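Local coordinates for hypothetical protein (Actinomyces odontolyticus, PDB 4MJG) that is of unknown function but belongs to the DUF4853 family and is probably made as a lipoprotein tethered to the bacterial cell surface, at residues Glu20-Gln25 / Val150-Glu155; Ser30-Pro35 / Gly117-Lys122; Tyr68-Pro73 / Glu156-Met161; Leu83-Lys88 / Val93-Asp98. One frame throughout, in Å; residues are numbered along the deposited sequence.

Contact 1: residues Glu20-Gln25 / Val150-Glu155; sequences EYISRQ and VLPSVE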
loop_
_atom_site.group_PDB
_atom_site.type_symbol
_atom_site.label_atom_id
_atom_site.label_comp_id
_atom_site.label_asym_id
_atom_site.label_seq_id
_atom_site.Cartn_x
_atom_site.Cartn_y
_atom_site.Cartn_z
ATOM N N GLU A 20 -16.639 2.363 0.010
ATOM C CA GLU A 20 -16.395 2.879 -1.336
ATOM C C GLU A 20 -14.903 2.888 -1.633
ATOM O O GLU A 20 -14.484 2.611 -2.762
ATOM C CB GLU A 20 -16.961 4.300 -1.467
ATOM C CG GLU A 20 -16.751 4.978 -2.821
ATOM C CD GLU A 20 -17.665 4.457 -3.917
ATOM O OE1 GLU A 20 -18.423 3.495 -3.681
ATOM O OE2 GLU A 20 -17.620 5.022 -5.032
ATOM N N TYR A 21 -14.111 3.208 -0.614
ATOM C CA TYR A 21 -12.662 3.280 -0.753
ATOM C C TYR A 21 -12.068 1.894 -0.975
ATOM O O TYR A 21 -11.231 1.695 -1.864
ATOM C CB TYR A 21 -12.053 3.907 0.490
ATOM C CG TYR A 21 -10.627 4.372 0.326
ATOM C CD1 TYR A 21 -9.557 3.524 0.591
ATOM C CD2 TYR A 21 -10.348 5.677 -0.059
ATOM C CE1 TYR A 21 -8.246 3.961 0.461
ATOM C CE2 TYR A 21 -9.043 6.125 -0.189
ATOM C CZ TYR A 21 -7.995 5.268 0.068
ATOM O OH TYR A 21 -6.706 5.729 -0.058
ATOM N N ILE A 22 -12.510 0.942 -0.162
ATOM C CA ILE A 22 -12.097 -0.451 -0.311
ATOM C C ILE A 22 -12.448 -0.971 -1.706
ATOM O O ILE A 22 -11.630 -1.620 -2.371
ATOM C CB ILE A 22 -12.752 -1.334 0.773
ATOM C CG1 ILE A 22 -12.087 -1.062 2.128
ATOM C CG2 ILE A 22 -12.628 -2.807 0.419
ATOM C CD1 ILE A 22 -12.816 -1.649 3.315
ATOM N N SER A 23 -13.663 -0.660 -2.144
ATOM C CA SER A 23 -14.166 -1.117 -3.434
ATOM C C SER A 23 -13.437 -0.503 -4.639
ATOM O O SER A 23 -13.112 -1.217 -5.593
ATOM C CB SER A 23 -15.662 -0.817 -3.532
ATOM O OG SER A 23 -16.151 -1.084 -4.831
ATOM N N ARG A 24 -13.162 0.801 -4.586
ATOM C CA ARG A 24 -12.740 1.551 -5.780
ATOM C C ARG A 24 -11.340 2.176 -5.762
ATOM O O ARG A 24 -10.709 2.295 -6.815
ATOM C CB ARG A 24 -13.792 2.608 -6.098
ATOM C CG ARG A 24 -14.923 1.993 -6.914
ATOM C CD ARG A 24 -16.271 2.700 -6.828
ATOM N NE ARG A 24 -16.320 4.005 -7.499
ATOM C CZ ARG A 24 -16.343 4.200 -8.821
ATOM N NH1 ARG A 24 -16.313 3.184 -9.684
ATOM N NH2 ARG A 24 -16.394 5.444 -9.291
ATOM N N GLN A 25 -10.853 2.573 -4.593
ATOM C CA GLN A 25 -9.529 3.189 -4.504
ATOM C C GLN A 25 -8.440 2.156 -4.254
ATOM O O GLN A 25 -7.362 2.227 -4.851
ATOM C CB GLN A 25 -9.494 4.242 -3.398
ATOM C CG GLN A 25 -10.606 5.276 -3.480
ATOM C CD GLN A 25 -10.718 5.914 -4.851
ATOM O OE1 GLN A 25 -9.711 6.190 -5.505
ATOM N NE2 GLN A 25 -11.950 6.154 -5.293
ATOM N N VAL A 150 -15.707 -6.451 4.334
ATOM C CA VAL A 150 -15.035 -7.378 3.427
ATOM C C VAL A 150 -13.901 -6.650 2.730
ATOM O O VAL A 150 -14.023 -5.470 2.414
ATOM C CB VAL A 150 -15.980 -7.974 2.353
ATOM C CG1 VAL A 150 -17.104 -8.755 3.013
ATOM C CG2 VAL A 150 -16.537 -6.894 1.426
ATOM N N LEU A 151 -12.810 -7.368 2.486
ATOM C CA LEU A 151 -11.639 -6.816 1.816
ATOM C C LEU A 151 -11.378 -7.570 0.520
ATOM O O LEU A 151 -11.730 -8.739 0.399
ATOM C CB LEU A 151 -10.428 -6.922 2.733
ATOM C CG LEU A 151 -10.483 -6.001 3.953
ATOM C CD1 LEU A 151 -9.586 -6.512 5.065
ATOM C CD2 LEU A 151 -10.114 -4.582 3.558
ATOM N N PRO A 152 -10.760 -6.901 -0.462
ATOM C CA PRO A 152 -10.631 -7.529 -1.766
ATOM C C PRO A 152 -9.617 -8.653 -1.748
ATOM O O PRO A 152 -8.608 -8.564 -1.047
ATOM C CB PRO A 152 -10.143 -6.387 -2.658
ATOM C CG PRO A 152 -9.389 -5.498 -1.742
ATOM C CD PRO A 152 -10.030 -5.621 -0.387
ATOM N N SER A 153 -9.897 -9.705 -2.514
ATOM C CA SER A 153 -8.924 -10.759 -2.762
ATOM C C SER A 153 -7.724 -10.149 -3.466
ATOM O O SER A 153 -7.825 -9.089 -4.088
ATOM C CB SER A 153 -9.529 -11.850 -3.643
ATOM O OG SER A 153 -9.962 -11.308 -4.881
ATOM N N VAL A 154 -6.590 -10.825 -3.390
ATOM C CA VAL A 154 -5.395 -10.360 -4.076
ATOM C C VAL A 154 -5.595 -10.346 -5.600
ATOM O O VAL A 154 -4.901 -9.622 -6.312
ATOM C CB VAL A 154 -4.167 -11.205 -3.687
ATOM C CG1 VAL A 154 -4.228 -12.578 -4.339
ATOM C CG2 VAL A 154 -2.884 -10.477 -4.056
ATOM N N GLU A 155 -6.544 -11.143 -6.089
ATOM C CA GLU A 155 -6.946 -11.100 -7.496
ATOM C C GLU A 155 -7.459 -9.704 -7.835
ATOM O O GLU A 155 -7.032 -9.095 -8.820
ATOM C CB GLU A 155 -8.059 -12.122 -7.796
ATOM C CG GLU A 155 -7.824 -13.545 -7.299
ATOM C CD GLU A 155 -6.545 -14.166 -7.832
ATOM O OE1 GLU A 155 -6.184 -13.916 -9.004
ATOM O OE2 GLU A 155 -5.908 -14.925 -7.074
#

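Contact 2: residues Ser30-Pro35 / Gly117-Lys122; sequences SSVAVP and GLVEFK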
loop_
_atom_site.group_PDB
_atom_site.type_symbol
_atom_site.label_atom_id
_atom_site.label_comp_id
_atom_site.label_asym_id
_atom_site.label_seq_id
_atom_site.Cartn_x
_atom_site.Cartn_y
_atom_site.Cartn_z
ATOM N N SER A 30 -3.014 -0.179 -4.916
ATOM C CA SER A 30 -2.187 -1.384 -4.973
ATOM C C SER A 30 -1.369 -1.478 -6.275
ATOM O O SER A 30 -0.287 -2.068 -6.293
ATOM C CB SER A 30 -3.071 -2.626 -4.801
ATOM O OG SER A 30 -3.903 -2.515 -3.649
ATOM N N SER A 31 -1.879 -0.883 -7.350
ATOM C CA SER A 31 -1.211 -0.933 -8.656
ATOM C C SER A 31 0.196 -0.312 -8.675
ATOM O O SER A 31 1.039 -0.716 -9.481
ATOM C CB SER A 31 -2.075 -0.247 -9.722
ATOM O OG SER A 31 -1.886 1.160 -9.711
ATOM N N VAL A 32 0.457 0.654 -7.794
ATOM C CA VAL A 32 1.739 1.385 -7.824
ATOM C C VAL A 32 2.952 0.547 -7.401
ATOM O O VAL A 32 4.095 0.958 -7.615
ATOM C CB VAL A 32 1.709 2.665 -6.958
ATOM C CG1 VAL A 32 0.540 3.553 -7.359
ATOM C CG2 VAL A 32 1.671 2.324 -5.473
ATOM N N ALA A 33 2.707 -0.609 -6.789
ATOM C CA ALA A 33 3.779 -1.552 -6.475
ATOM C C ALA A 33 4.325 -2.212 -7.733
ATOM O O ALA A 33 5.513 -2.532 -7.803
ATOM C CB ALA A 33 3.282 -2.615 -5.508
ATOM N N VAL A 34 3.459 -2.401 -8.725
ATOM C CA VAL A 34 3.800 -3.189 -9.914
ATOM C C VAL A 34 5.076 -2.703 -10.619
ATOM O O VAL A 34 5.971 -3.510 -10.874
ATOM C CB VAL A 34 2.623 -3.247 -10.916
ATOM C CG1 VAL A 34 3.056 -3.907 -12.218
ATOM C CG2 VAL A 34 1.447 -3.991 -10.299
ATOM N N PRO A 35 5.174 -1.394 -10.924
ATOM C CA PRO A 35 6.410 -0.911 -11.544
ATOM C C PRO A 35 7.686 -1.276 -10.773
ATOM O O PRO A 35 8.729 -1.514 -11.387
ATOM C CB PRO A 35 6.222 0.608 -11.571
ATOM C CG PRO A 35 4.749 0.801 -11.593
ATOM C CD PRO A 35 4.180 -0.316 -10.772
ATOM N N GLY A 117 -4.103 10.594 3.026
ATOM C CA GLY A 117 -3.711 9.200 3.059
ATOM C C GLY A 117 -2.366 8.993 2.409
ATOM O O GLY A 117 -1.759 9.935 1.905
ATOM N N LEU A 118 -1.921 7.744 2.388
ATOM C CA LEU A 118 -0.507 7.442 2.255
ATOM C C LEU A 118 -0.230 6.142 1.495
ATOM O O LEU A 118 -0.980 5.172 1.590
ATOM C CB LEU A 118 0.075 7.342 3.667
ATOM C CG LEU A 118 1.510 6.872 3.849
ATOM C CD1 LEU A 118 2.437 7.995 3.444
ATOM C CD2 LEU A 118 1.768 6.456 5.293
ATOM N N VAL A 119 0.860 6.142 0.741
ATOM C CA VAL A 119 1.446 4.918 0.206
ATOM C C VAL A 119 2.948 5.020 0.402
ATOM O O VAL A 119 3.545 6.018 0.022
ATOM C CB VAL A 119 1.130 4.727 -1.285
ATOM C CG1 VAL A 119 1.801 3.464 -1.816
ATOM C CG2 VAL A 119 -0.374 4.672 -1.497
ATOM N N GLU A 120 3.552 3.997 1.004
ATOM C CA GLU A 120 4.958 4.061 1.395
ATOM C C GLU A 120 5.816 2.981 0.748
ATOM O O GLU A 120 5.517 1.791 0.839
ATOM C CB GLU A 120 5.099 3.973 2.917
ATOM C CG GLU A 120 6.545 4.046 3.376
ATOM C CD GLU A 120 6.688 4.474 4.820
ATOM O OE1 GLU A 120 5.923 3.962 5.663
ATOM O OE2 GLU A 120 7.569 5.318 5.107
ATOM N N PHE A 121 6.894 3.415 0.108
ATOM C CA PHE A 121 7.911 2.518 -0.416
ATOM C C PHE A 121 9.057 2.511 0.583
ATOM O O PHE A 121 9.762 3.515 0.711
ATOM C CB PHE A 121 8.408 3.021 -1.768
ATOM C CG PHE A 121 7.320 3.193 -2.794
ATOM C CD1 PHE A 121 6.561 4.352 -2.832
ATOM C CD2 PHE A 121 7.066 2.200 -3.732
ATOM C CE1 PHE A 121 5.562 4.514 -3.777
ATOM C CE2 PHE A 121 6.068 2.359 -4.681
ATOM C CZ PHE A 121 5.313 3.517 -4.703
ATOM N N LYS A 122 9.225 1.405 1.309
ATOM C CA LYS A 122 10.309 1.285 2.288
ATOM C C LYS A 122 11.545 0.608 1.699
ATOM O O LYS A 122 11.567 -0.605 1.487
ATOM C CB LYS A 122 9.848 0.544 3.553
ATOM C CG LYS A 122 9.677 1.451 4.762
ATOM C CD LYS A 122 9.519 0.669 6.057
ATOM C CE LYS A 122 9.790 1.551 7.270
ATOM N NZ LYS A 122 8.946 2.780 7.302
#

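Contact 3: residues Tyr68-Pro73 / Glu156-Met161; sequences YTTVAP and EAFPGM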
loop_
_atom_site.group_PDB
_atom_site.type_symbol
_atom_site.label_atom_id
_atom_site.label_comp_id
_atom_site.label_asym_id
_atom_site.label_seq_id
_atom_site.Cartn_x
_atom_site.Cartn_y
_atom_site.Cartn_z
ATOM N N TYR A 68 -2.535 -4.254 1.250
ATOM C CA TYR A 68 -1.555 -5.331 1.153
ATOM C C TYR A 68 -0.172 -4.757 1.328
ATOM O O TYR A 68 0.083 -3.605 0.972
ATOM C CB TYR A 68 -1.631 -6.025 -0.205
ATOM C CG TYR A 68 -2.754 -7.024 -0.322
ATOM C CD1 TYR A 68 -2.569 -8.360 0.025
ATOM C CD2 TYR A 68 -3.994 -6.638 -0.798
ATOM C CE1 TYR A 68 -3.593 -9.282 -0.086
ATOM C CE2 TYR A 68 -5.020 -7.547 -0.911
ATOM C CZ TYR A 68 -4.812 -8.868 -0.552
ATOM O OH TYR A 68 -5.838 -9.765 -0.665
ATOM N N THR A 69 0.715 -5.555 1.907
ATOM C CA THR A 69 2.120 -5.208 1.964
ATOM C C THR A 69 2.833 -6.163 1.023
ATOM O O THR A 69 2.748 -7.371 1.204
ATOM C CB THR A 69 2.672 -5.356 3.386
ATOM O OG1 THR A 69 1.934 -4.503 4.281
ATOM C CG2 THR A 69 4.145 -4.989 3.425
ATOM N N THR A 70 3.480 -5.625 -0.009
ATOM C CA THR A 70 4.208 -6.451 -0.969
ATOM C C THR A 70 5.676 -6.085 -0.993
ATOM O O THR A 70 6.045 -4.947 -0.709
ATOM C CB THR A 70 3.637 -6.340 -2.396
ATOM O OG1 THR A 70 3.754 -4.996 -2.877
ATOM C CG2 THR A 70 2.188 -6.757 -2.413
ATOM N N VAL A 71 6.506 -7.064 -1.346
ATOM C CA VAL A 71 7.952 -6.922 -1.281
ATOM C C VAL A 71 8.592 -7.287 -2.615
ATOM O O VAL A 71 8.369 -8.377 -3.138
ATOM C CB VAL A 71 8.536 -7.812 -0.165
ATOM C CG1 VAL A 71 10.057 -7.760 -0.165
ATOM C CG2 VAL A 71 8.006 -7.356 1.183
ATOM N N ALA A 72 9.387 -6.364 -3.150
ATOM C CA ALA A 72 10.148 -6.592 -4.368
ATOM C C ALA A 72 11.620 -6.688 -4.008
ATOM O O ALA A 72 12.013 -6.270 -2.925
ATOM C CB ALA A 72 9.928 -5.447 -5.342
ATOM N N PRO A 73 12.447 -7.232 -4.913
ATOM C CA PRO A 73 13.888 -7.229 -4.637
ATOM C C PRO A 73 14.462 -5.809 -4.602
ATOM O O PRO A 73 13.824 -4.871 -5.096
ATOM C CB PRO A 73 14.474 -8.041 -5.798
ATOM C CG PRO A 73 13.331 -8.866 -6.304
ATOM C CD PRO A 73 12.118 -8.005 -6.123
ATOM N N GLU A 156 -8.376 -9.213 -7.002
ATOM C CA GLU A 156 -9.051 -7.933 -7.224
ATOM C C GLU A 156 -8.150 -6.735 -6.951
ATOM O O GLU A 156 -8.258 -5.713 -7.629
ATOM C CB GLU A 156 -10.299 -7.836 -6.342
ATOM C CG GLU A 156 -11.376 -8.856 -6.685
ATOM C CD GLU A 156 -12.344 -9.113 -5.546
ATOM O OE1 GLU A 156 -12.380 -8.318 -4.582
ATOM O OE2 GLU A 156 -13.078 -10.120 -5.618
ATOM N N ALA A 157 -7.276 -6.859 -5.957
ATOM C CA ALA A 157 -6.363 -5.776 -5.591
ATOM C C ALA A 157 -5.297 -5.514 -6.659
ATOM O O ALA A 157 -4.840 -4.386 -6.817
ATOM C CB ALA A 157 -5.703 -6.076 -4.255
ATOM N N PHE A 158 -4.920 -6.556 -7.397
ATOM C CA PHE A 158 -3.877 -6.464 -8.419
ATOM C C PHE A 158 -4.390 -7.044 -9.742
ATOM O O PHE A 158 -3.960 -8.124 -10.152
ATOM C CB PHE A 158 -2.624 -7.225 -7.956
ATOM C CG PHE A 158 -2.023 -6.697 -6.682
ATOM C CD1 PHE A 158 -2.495 -7.123 -5.447
ATOM C CD2 PHE A 158 -0.983 -5.782 -6.716
ATOM C CE1 PHE A 158 -1.945 -6.640 -4.268
ATOM C CE2 PHE A 158 -0.427 -5.299 -5.536
ATOM C CZ PHE A 158 -0.909 -5.727 -4.311
ATOM N N PRO A 159 -5.306 -6.320 -10.417
ATOM C CA PRO A 159 -6.058 -6.821 -11.579
ATOM C C PRO A 159 -5.222 -7.509 -12.662
ATOM O O PRO A 159 -5.588 -8.588 -13.128
ATOM C CB PRO A 159 -6.706 -5.556 -12.147
ATOM C CG PRO A 159 -6.843 -4.647 -10.984
ATOM C CD PRO A 159 -5.665 -4.924 -10.098
ATOM N N GLY A 160 -4.108 -6.898 -13.055
ATOM C CA GLY A 160 -3.277 -7.433 -14.139
ATOM C C GLY A 160 -2.386 -8.606 -13.761
ATOM O O GLY A 160 -1.659 -9.136 -14.606
HETATM N N MSE A 161 -2.448 -9.020 -12.497
HETATM C CA MSE A 161 -1.522 -10.005 -11.952
HETATM C C MSE A 161 -2.252 -11.246 -11.537
HETATM O O MSE A 161 -3.471 -11.221 -11.344
HETATM C CB MSE A 161 -0.870 -9.379 -10.727
HETATM C CG MSE A 161 -0.360 -7.969 -11.010
HETATM SE SE MSE A 161 1.601 -8.003 -10.996
HETATM C CE MSE A 161 1.860 -7.416 -9.143
#

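Contact 4: residues Leu83-Lys88 / Val93-Asp98; sequences LVTENK and VAVQVD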
loop_
_atom_site.group_PDB
_atom_site.type_symbol
_atom_site.label_atom_id
_atom_site.label_comp_id
_atom_site.label_asym_id
_atom_site.label_seq_id
_atom_site.Cartn_x
_atom_site.Cartn_y
_atom_site.Cartn_z
ATOM N N LEU A 83 12.366 6.283 -9.835
ATOM C CA LEU A 83 11.221 5.494 -10.283
ATOM C C LEU A 83 9.914 6.037 -9.726
ATOM O O LEU A 83 8.979 6.295 -10.479
ATOM C CB LEU A 83 11.382 4.025 -9.873
ATOM C CG LEU A 83 10.228 3.073 -10.213
ATOM C CD1 LEU A 83 9.983 3.032 -11.715
ATOM C CD2 LEU A 83 10.512 1.680 -9.681
ATOM N N VAL A 84 9.853 6.204 -8.409
ATOM C CA VAL A 84 8.623 6.640 -7.751
ATOM C C VAL A 84 8.178 8.004 -8.272
ATOM O O VAL A 84 6.987 8.223 -8.505
ATOM C CB VAL A 84 8.782 6.689 -6.214
ATOM C CG1 VAL A 84 7.584 7.361 -5.557
ATOM C CG2 VAL A 84 8.951 5.283 -5.661
ATOM N N THR A 85 9.137 8.907 -8.465
ATOM C CA THR A 85 8.840 10.261 -8.931
ATOM C C THR A 85 8.384 10.261 -10.393
ATOM O O THR A 85 7.365 10.862 -10.734
ATOM C CB THR A 85 10.064 11.187 -8.761
ATOM O OG1 THR A 85 10.495 11.172 -7.393
ATOM C CG2 THR A 85 9.728 12.621 -9.171
ATOM N N GLU A 86 9.139 9.578 -11.246
ATOM C CA GLU A 86 8.849 9.523 -12.675
ATOM C C GLU A 86 7.576 8.741 -13.003
ATOM O O GLU A 86 6.957 8.962 -14.044
ATOM C CB GLU A 86 10.035 8.873 -13.392
ATOM C CG GLU A 86 10.001 8.927 -14.913
ATOM C CD GLU A 86 11.298 8.456 -15.545
ATOM O OE1 GLU A 86 12.050 7.701 -14.893
ATOM O OE2 GLU A 86 11.564 8.841 -16.704
ATOM N N ASN A 87 7.201 7.824 -12.118
ATOM C CA ASN A 87 6.015 6.996 -12.308
ATOM C C ASN A 87 4.870 7.435 -11.384
ATOM O O ASN A 87 3.988 6.643 -11.040
ATOM C CB ASN A 87 6.385 5.527 -12.064
ATOM C CG ASN A 87 5.657 4.573 -12.994
ATOM O OD1 ASN A 87 4.456 4.704 -13.226
ATOM N ND2 ASN A 87 6.384 3.599 -13.527
ATOM N N LYS A 88 4.883 8.708 -10.998
ATOM C CA LYS A 88 3.924 9.244 -10.032
ATOM C C LYS A 88 2.502 9.264 -10.603
ATOM O O LYS A 88 2.297 9.773 -11.700
ATOM C CB LYS A 88 4.351 10.661 -9.635
ATOM C CG LYS A 88 3.428 11.371 -8.658
ATOM C CD LYS A 88 4.044 12.675 -8.165
ATOM C CE LYS A 88 3.944 13.797 -9.188
ATOM N NZ LYS A 88 2.553 14.307 -9.338
ATOM N N VAL A 93 -0.863 13.991 -4.603
ATOM C CA VAL A 93 -0.640 15.442 -4.516
ATOM C C VAL A 93 0.802 15.815 -4.138
ATOM O O VAL A 93 1.222 16.946 -4.371
ATOM C CB VAL A 93 -1.623 16.140 -3.534
ATOM C CG1 VAL A 93 -3.069 15.881 -3.944
ATOM C CG2 VAL A 93 -1.390 15.708 -2.089
ATOM N N ALA A 94 1.550 14.881 -3.546
ATOM C CA ALA A 94 2.930 15.153 -3.115
ATOM C C ALA A 94 3.762 13.880 -2.956
ATOM O O ALA A 94 3.226 12.811 -2.670
ATOM C CB ALA A 94 2.926 15.935 -1.809
ATOM N N VAL A 95 5.074 14.015 -3.143
ATOM C CA VAL A 95 6.023 12.922 -2.951
ATOM C C VAL A 95 6.989 13.318 -1.841
ATOM O O VAL A 95 7.805 14.226 -2.015
ATOM C CB VAL A 95 6.832 12.633 -4.233
ATOM C CG1 VAL A 95 7.786 11.464 -4.018
ATOM C CG2 VAL A 95 5.899 12.363 -5.405
ATOM N N GLN A 96 6.899 12.635 -0.704
ATOM C CA GLN A 96 7.773 12.918 0.433
ATOM C C GLN A 96 8.880 11.877 0.536
ATOM O O GLN A 96 8.625 10.680 0.431
ATOM C CB GLN A 96 6.967 12.947 1.724
ATOM C CG GLN A 96 6.008 14.120 1.809
ATOM C CD GLN A 96 5.238 14.141 3.113
ATOM O OE1 GLN A 96 5.167 13.135 3.821
ATOM N NE2 GLN A 96 4.655 15.289 3.438
ATOM N N VAL A 97 10.106 12.351 0.737
ATOM C CA VAL A 97 11.285 11.495 0.814
ATOM C C VAL A 97 11.920 11.656 2.197
ATOM O O VAL A 97 12.241 12.773 2.608
ATOM C CB VAL A 97 12.304 11.875 -0.284
ATOM C CG1 VAL A 97 13.490 10.920 -0.276
ATOM C CG2 VAL A 97 11.633 11.886 -1.655
ATOM N N ASP A 98 12.085 10.545 2.916
ATOM C CA ASP A 98 12.686 10.576 4.250
ATOM C C ASP A 98 14.068 11.198 4.191
ATOM O O ASP A 98 14.869 10.871 3.312
ATOM C CB ASP A 98 12.797 9.168 4.852
ATOM C CG ASP A 98 11.468 8.623 5.337
ATOM O OD1 ASP A 98 10.449 9.335 5.241
ATOM O OD2 ASP A 98 11.451 7.470 5.818
#

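Contact 1: residues Glu20-Gln25 / Val150-Glu155
Ile22 does all the touching for residues 20-25, and most of it is apolar. Its CD1 reaches CD2 of Leu151 at 4.0 Å, while its other branch, CG2, lies 3.9 Å from CD of Pro152, whose ring crosses the isoleucine at about a right angle. A chi1 of -73° turns CG1 to the side of the backbone N and leaves CG2 opposite that nitrogen, which is how one beta-branched residue can serve two neighbours at once. CG2 also rests 3.6 Å from O of Val150, a van der Waals contact of a methyl with a carbonyl oxygen. The contact joins helix 18-24 to the loop entering helix 154-157, and both rest on strand 62-73 of the antiparallel sheet: Tyr21 packs on Val65, Val154 on Tyr68. Cutting Ile22 back to an alanine is likely to open a gap between helix and loop, with Leu151 and Pro152 left without their apolar partner. No hydrogen bond crosses between the two segments. Arg24 NE meets Glu20 OE2 in a salt bridge at 3.0 Å, though the hydrogen bond is weak, bent to 124°. Ser153, as N-cap, offers OG weakly to the backbone N of Glu156.

Contact 2: residues Ser30-Pro35 / Gly117-Lys122
Val32 and Val119 are the closest backbone neighbours here, their CA atoms 8.8 Å apart, a separation that leaves room for side chains and brings no main-chain bonding across the contact. Val32 sits in a type I turn from Ser31 to Val34, closed by Val34 N to Ser31 O at 3.0 Å; this turn joins helices 26-31 and 34-40 where they lie over strand 118-123, inside the large antiparallel sheet. Val119 and Phe121, two residues apart on that strand, both meet the turn. The valines approach tip to tip, Val32 CG2 to Val119 CG1 at 3.8 Å. With a chi1 of -54°, Val32 holds this CG2 between its backbone N and carbonyl carbon, and from there the methyl also lies 3.9 Å from Phe121 CZ. Two short, branched side chains meeting at their methyls thus fill the gap between the backbones, and the longer Phe121 reaches the same Val32 methyl from two residues along the strand. Leu111 and Val130 of the flanking strands also touch Phe121, extending the apolar layer. Glu120, the residue between, hydrogen-bonds Gln110 through OE2 and has a long salt bridge to Lys122. At the Phe121 ring edge, in its plane, Val32 O faces CE2 at 3.8 Å.

Contact 3: residues Tyr68-Pro73 / Glu156-Met161
Tyr68 and Phe158 form an offset edge-to-face pair, the edge of the phenylalanine directed at the tyrosine face, with ring centroids 5.8 Å apart and planes at 70°. The closest ring atoms are Tyr68 CD2 and Phe158 CE1, at 4.0 Å. Ala157 joins in with CB, 3.7 Å from Tyr68 CE2; so small a residue lets the helix end settle close to the ring. Thr70 and Phe158 reach toward each other from opposite directions, and CG2 of Thr70 lies 3.8 Å from CZ of Phe158. The contact thus packs the end of helix 154-157, and the turn after it, on strand 62-73 of the antiparallel sheet. That turn is type I, from Phe158 to Met161, closed by Met161 N to Phe158 O at 2.9 Å. Phe158 itself leaves the helical backbone conformation; a chi1 of -61° sets CG opposite its carbonyl carbon and sends the ring toward the strand, and the side chain also touches Leu179 of strand 176-181 and Ser30. Tyr68 is fixed at its far end too, where OH hydrogen-bonds to O of Pro152, just ahead of the helix. With a leucine at Tyr68, the Phe158 edge would probably lose its aromatic face and the Pro152 carbonyl its hydroxyl partner.

Contact 4: residues Leu83-Lys88 / Val93-Asp98
Lys88 meets Val95 through the middle of its aliphatic chain, so that a charged residue takes part in packing centred on a valine. CD of Lys88 is modelled 3.3 Å from CG2 of Val95, a value too short to be read closely at this resolution. The lysine chain sets out extended, CG lying opposite the backbone N with chi1 at 178°, which carries CD out to the valine; later bends at chi3 (77°) and chi4 turn CE and the ammonium beyond the touching methylene. A lysine suits this exposed place because its methylenes can lie on an apolar neighbour while the ammonium stays at the surface. The pairing belongs to a helix packed on a sheet edge: helix 77-86 turns back, after a short link, into strand 92-97, an outermost strand of the antiparallel sheet. There Val95 CG1 faces the helix, 4.4 Å from Val84 CG1 and 4.3 Å from Thr85 OG1. The threonine hydroxyl is bonded to O of Glu81, one turn earlier, and is satisfied within its own helix although its neighbour across the contact is a valine. Val84 and Val95 both also touch Leu111 on strand 107-113. Near the start of the edge strand, Val93 and Ala94 together face Ile112 in a classic beta bulge.

From the N terminus, residues 20-25 open the longest excursion, which contact 1 closes at 150-155. Contact 2 starts soon after, at 30-35, and ends at 117-122, wholly within that excursion. Contact 3 starts at 68-73 and ends at 156-161, so it crosses both contact 1 and contact 2. Contact 4 is the local one: a helix and the strand after it, lying within the span of each of the others. In space contact 3 touches contact 1, with which it shares helix 154-157, and also contact 2, which in turn touches contact 4. Together they bind the N-terminal helices, helix 77-86 and the late helix 154-157 to the antiparallel sheet.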